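Local coordinates for protein phytase (Citrobacter braakii, PDB 3ZHC) that belongs to the histidine phosphatase superfamily, branch 2, and folds around a mixed beta sheet accompanied by helices, at residues Leu398-Cys403 with Ser418-Glu423. The protein carries 2 engineered substitutions. Residues are numbered along the deposited sequence; the frame is centred on the assembly and turned at random.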
ATOM      1  N   LEU B 398     -14.883  -5.261   3.246  1.00 28.09           N
ATOM      2  CA  LEU B 398     -13.894  -6.309   3.519  1.00 28.26           C
ATOM      3  C   LEU B 398     -14.321  -7.617   2.834  1.00 28.68           C
ATOM      4  O   LEU B 398     -15.538  -7.899   2.696  1.00 28.47           O
ATOM      5  CB  LEU B 398     -13.695  -6.506   5.021  1.00 28.15           C
ATOM      6  CG  LEU B 398     -13.305  -5.236   5.801  1.00 27.73           C
ATOM      7  CD1 LEU B 398     -13.126  -5.575   7.232  1.00 27.48           C
ATOM      8  CD2 LEU B 398     -12.028  -4.572   5.250  1.00 27.04           C
ATOM      9  N   LYS B 399     -13.312  -8.402   2.420  1.00 29.08           N
ATOM     10  CA  LYS B 399     -13.521  -9.653   1.694  0.50 29.34           C
ATOM     11  C   LYS B 399     -13.015 -10.865   2.502  1.00 29.56           C
ATOM     12  O   LYS B 399     -11.804 -10.971   2.793  1.00 29.45           O
ATOM     13  CB  LYS B 399     -12.811  -9.598   0.337  0.50 29.35           C
ATOM     14  CG  LYS B 399     -13.102  -8.328  -0.517  0.50 29.48           C
ATOM     15  CD  LYS B 399     -14.584  -8.125  -0.811  0.50 29.57           C
ATOM     16  CE  LYS B 399     -14.812  -6.834  -1.625  0.50 29.74           C
ATOM     17  NZ  LYS B 399     -16.262  -6.579  -1.918  0.50 29.83           N
ATOM     18  N   LEU B 400     -13.943 -11.767   2.862  1.00 30.12           N
ATOM     19  CA  LEU B 400     -13.624 -13.022   3.536  1.00 30.73           C
ATOM     20  C   LEU B 400     -13.490 -14.038   2.407  1.00 31.33           C
ATOM     21  O   LEU B 400     -14.444 -14.748   2.082  1.00 31.43           O
ATOM     22  CB  LEU B 400     -14.708 -13.438   4.548  1.00 30.72           C
ATOM     23  CG  LEU B 400     -14.612 -12.917   5.963  1.00 30.61           C
ATOM     24  CD1 LEU B 400     -15.871 -13.270   6.734  1.00 30.32           C
ATOM     25  CD2 LEU B 400     -13.382 -13.496   6.645  1.00 30.45           C
ATOM     26  N   ILE B 401     -12.291 -14.094   1.823  1.00 32.07           N
ATOM     27  CA  ILE B 401     -11.992 -14.944   0.644  1.00 32.67           C
ATOM     28  C   ILE B 401     -12.088 -16.470   0.924  1.00 33.15           C
ATOM     29  O   ILE B 401     -12.537 -17.235   0.058  1.00 33.24           O
ATOM     30  CB  ILE B 401     -10.589 -14.614   0.064  1.00 32.72           C
ATOM     31  CG1 ILE B 401     -10.524 -13.160  -0.431  1.00 32.83           C
ATOM     32  CG2 ILE B 401     -10.234 -15.547  -1.088  1.00 33.01           C
ATOM     33  CD1 ILE B 401      -9.135 -12.728  -0.789  1.00 33.18           C
ATOM     34  N   ALA B 402     -11.673 -16.887   2.126  1.00 33.72           N
ATOM     35  CA  ALA B 402     -11.674 -18.318   2.532  1.00 34.13           C
ATOM     36  C   ALA B 402     -13.060 -19.007   2.564  1.00 34.56           C
ATOM     37  O   ALA B 402     -13.120 -20.248   2.580  1.00 34.65           O
ATOM     38  CB  ALA B 402     -10.993 -18.475   3.899  1.00 34.21           C
ATOM     39  N   CYS B 403     -14.158 -18.219   2.585  1.00 34.99           N
ATOM     40  CA  CYS B 403     -15.536 -18.769   2.578  1.00 35.30           C
ATOM     41  C   CYS B 403     -15.798 -19.651   1.371  1.00 35.78           C
ATOM     42  O   CYS B 403     -15.374 -19.330   0.261  1.00 35.85           O
ATOM     43  CB  CYS B 403     -16.590 -17.648   2.609  1.00 35.17           C
ATOM     44  SG  CYS B 403     -16.815 -16.874   4.192  1.00 34.79           S
ATOM     45  N   SER B 418     -19.644 -19.277   9.651  1.00 24.71           N
ATOM     46  CA  SER B 418     -19.512 -20.031  10.910  1.00 24.65           C
ATOM     47  C   SER B 418     -18.433 -21.126  10.832  1.00 24.67           C
ATOM     48  O   SER B 418     -17.679 -21.310  11.770  1.00 24.66           O
ATOM     49  CB  SER B 418     -20.850 -20.649  11.311  1.00 24.65           C
ATOM     50  OG  SER B 418     -20.779 -21.212  12.600  1.00 24.62           O
ATOM     51  N   ARG B 419     -18.373 -21.838   9.705  1.00 24.66           N
ATOM     52  CA  ARG B 419     -17.375 -22.918   9.517  1.00 24.73           C
ATOM     53  C   ARG B 419     -15.933 -22.392   9.406  1.00 24.23           C
ATOM     54  O   ARG B 419     -15.003 -23.075   9.808  1.00 24.07           O
ATOM     55  CB  ARG B 419     -17.758 -23.841   8.325  1.00 24.99           C
ATOM     56  CG  ARG B 419     -18.860 -24.877   8.726  1.00 26.27           C
ATOM     57  CD  ARG B 419     -19.327 -25.815   7.557  1.00 28.16           C
ATOM     58  NE  ARG B 419     -18.205 -26.250   6.691  1.00 29.68           N
ATOM     59  CZ  ARG B 419     -17.885 -25.732   5.483  1.00 31.05           C
ATOM     60  NH1 ARG B 419     -18.599 -24.729   4.915  1.00 31.59           N
ATOM     61  NH2 ARG B 419     -16.834 -26.233   4.822  1.00 31.99           N
ATOM     62  N   LEU B 420     -15.769 -21.185   8.866  1.00 23.77           N
ATOM     63  CA  LEU B 420     -14.452 -20.512   8.830  1.00 23.44           C
ATOM     64  C   LEU B 420     -13.985 -20.186  10.247  1.00 23.03           C
ATOM     65  O   LEU B 420     -12.796 -20.303  10.550  1.00 22.92           O
ATOM     66  CB  LEU B 420     -14.527 -19.246   7.995  1.00 23.49           C
ATOM     67  CG  LEU B 420     -13.254 -18.470   7.709  1.00 23.66           C
ATOM     68  CD1 LEU B 420     -12.186 -19.344   7.054  1.00 23.99           C
ATOM     69  CD2 LEU B 420     -13.602 -17.305   6.822  1.00 23.89           C
ATOM     70  N   ILE B 421     -14.937 -19.780  11.105  1.00 22.63           N
ATOM     71  CA  ILE B 421     -14.674 -19.517  12.522  1.00 22.39           C
ATOM     72  C   ILE B 421     -14.260 -20.806  13.256  1.00 22.38           C
ATOM     73  O   ILE B 421     -13.382 -20.765  14.107  1.00 22.26           O
ATOM     74  CB  ILE B 421     -15.894 -18.795  13.226  1.00 22.28           C
ATOM     75  CG1 ILE B 421     -15.983 -17.345  12.737  1.00 22.09           C
ATOM     76  CG2 ILE B 421     -15.783 -18.837  14.744  1.00 21.94           C
ATOM     77  CD1 ILE B 421     -17.083 -16.530  13.368  1.00 21.62           C
ATOM     78  N   LYS B 422     -14.887 -21.938  12.918  1.00 22.41           N
ATOM     79  CA  LYS B 422     -14.489 -23.244  13.496  1.00 22.49           C
ATOM     80  C   LYS B 422     -13.055 -23.636  13.133  1.00 22.52           C
ATOM     81  O   LYS B 422     -12.322 -24.166  13.974  1.00 22.40           O
ATOM     82  CB  LYS B 422     -15.405 -24.380  13.032  1.00 22.52           C
ATOM     83  CG  LYS B 422     -16.886 -24.286  13.401  1.00 22.64           C
ATOM     84  CD  LYS B 422     -17.126 -24.017  14.876  1.00 22.69           C
ATOM     85  CE  LYS B 422     -17.571 -22.612  15.135  1.00 22.75           C
ATOM     86  NZ  LYS B 422     -19.000 -22.464  14.731  1.00 22.60           N
ATOM     87  N   GLU B 423     -12.670 -23.378  11.889  1.00 22.58           N
ATOM     88  CA  GLU B 423     -11.343 -23.735  11.403  1.00 22.87           C
ATOM     89  C   GLU B 423     -10.231 -22.940  12.081  1.00 22.75           C
ATOM     90  O   GLU B 423      -9.228 -23.514  12.498  1.00 22.85           O
ATOM     91  CB  GLU B 423     -11.269 -23.556   9.876  1.00 23.09           C
ATOM     92  CG  GLU B 423      -9.917 -24.000   9.266  1.00 24.04           C
ATOM     93  CD  GLU B 423      -9.966 -24.156   7.772  1.00 25.33           C
ATOM     94  OE1 GLU B 423     -10.902 -24.838   7.269  1.00 26.83           O
ATOM     95  OE2 GLU B 423      -9.068 -23.608   7.093  1.00 25.88           O
TER
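L420 of helix 414-424 packs against a type I beta turn, L400 to C403, that follows strand 394-398 in this histidine phosphatase fold, and one leucine meets three turn residues there. Its CG stands anti to the backbone N (chi1 -174°), which directs both methyls at the side chains of L400, A402 and C403. L420 CD2 lies 3.8 Å from CD2 of L400, the two leucine side chains crossing at a slant, and 4.2 Å from SG of C403. A branched leucine suits this place because its second methyl, CD1, meets A402 most closely, while CD2 meets L400 and C403 and also lies near A402 CB. L400, buried, also packs on V371 of strand 366-375 and F417 of the helix, so it joins sheet, turn and helix. C403 closes the turn, and its disulfide to C412, at the start of the short strand 412-413 leading into the helix, ties the loop covalently; the sulfur thus adds apolar surface with no thiol to satisfy. On the helix's other flank, K422 NZ bonds to S418 OG at 3.0 Å, and both side chains also engage D297 of helix 282-301. At the exposed margin, the small A402 lets the helix come close, its CB sitting only 3.5 Å from CD1 of L420, closer than two methyl carbons normally pack.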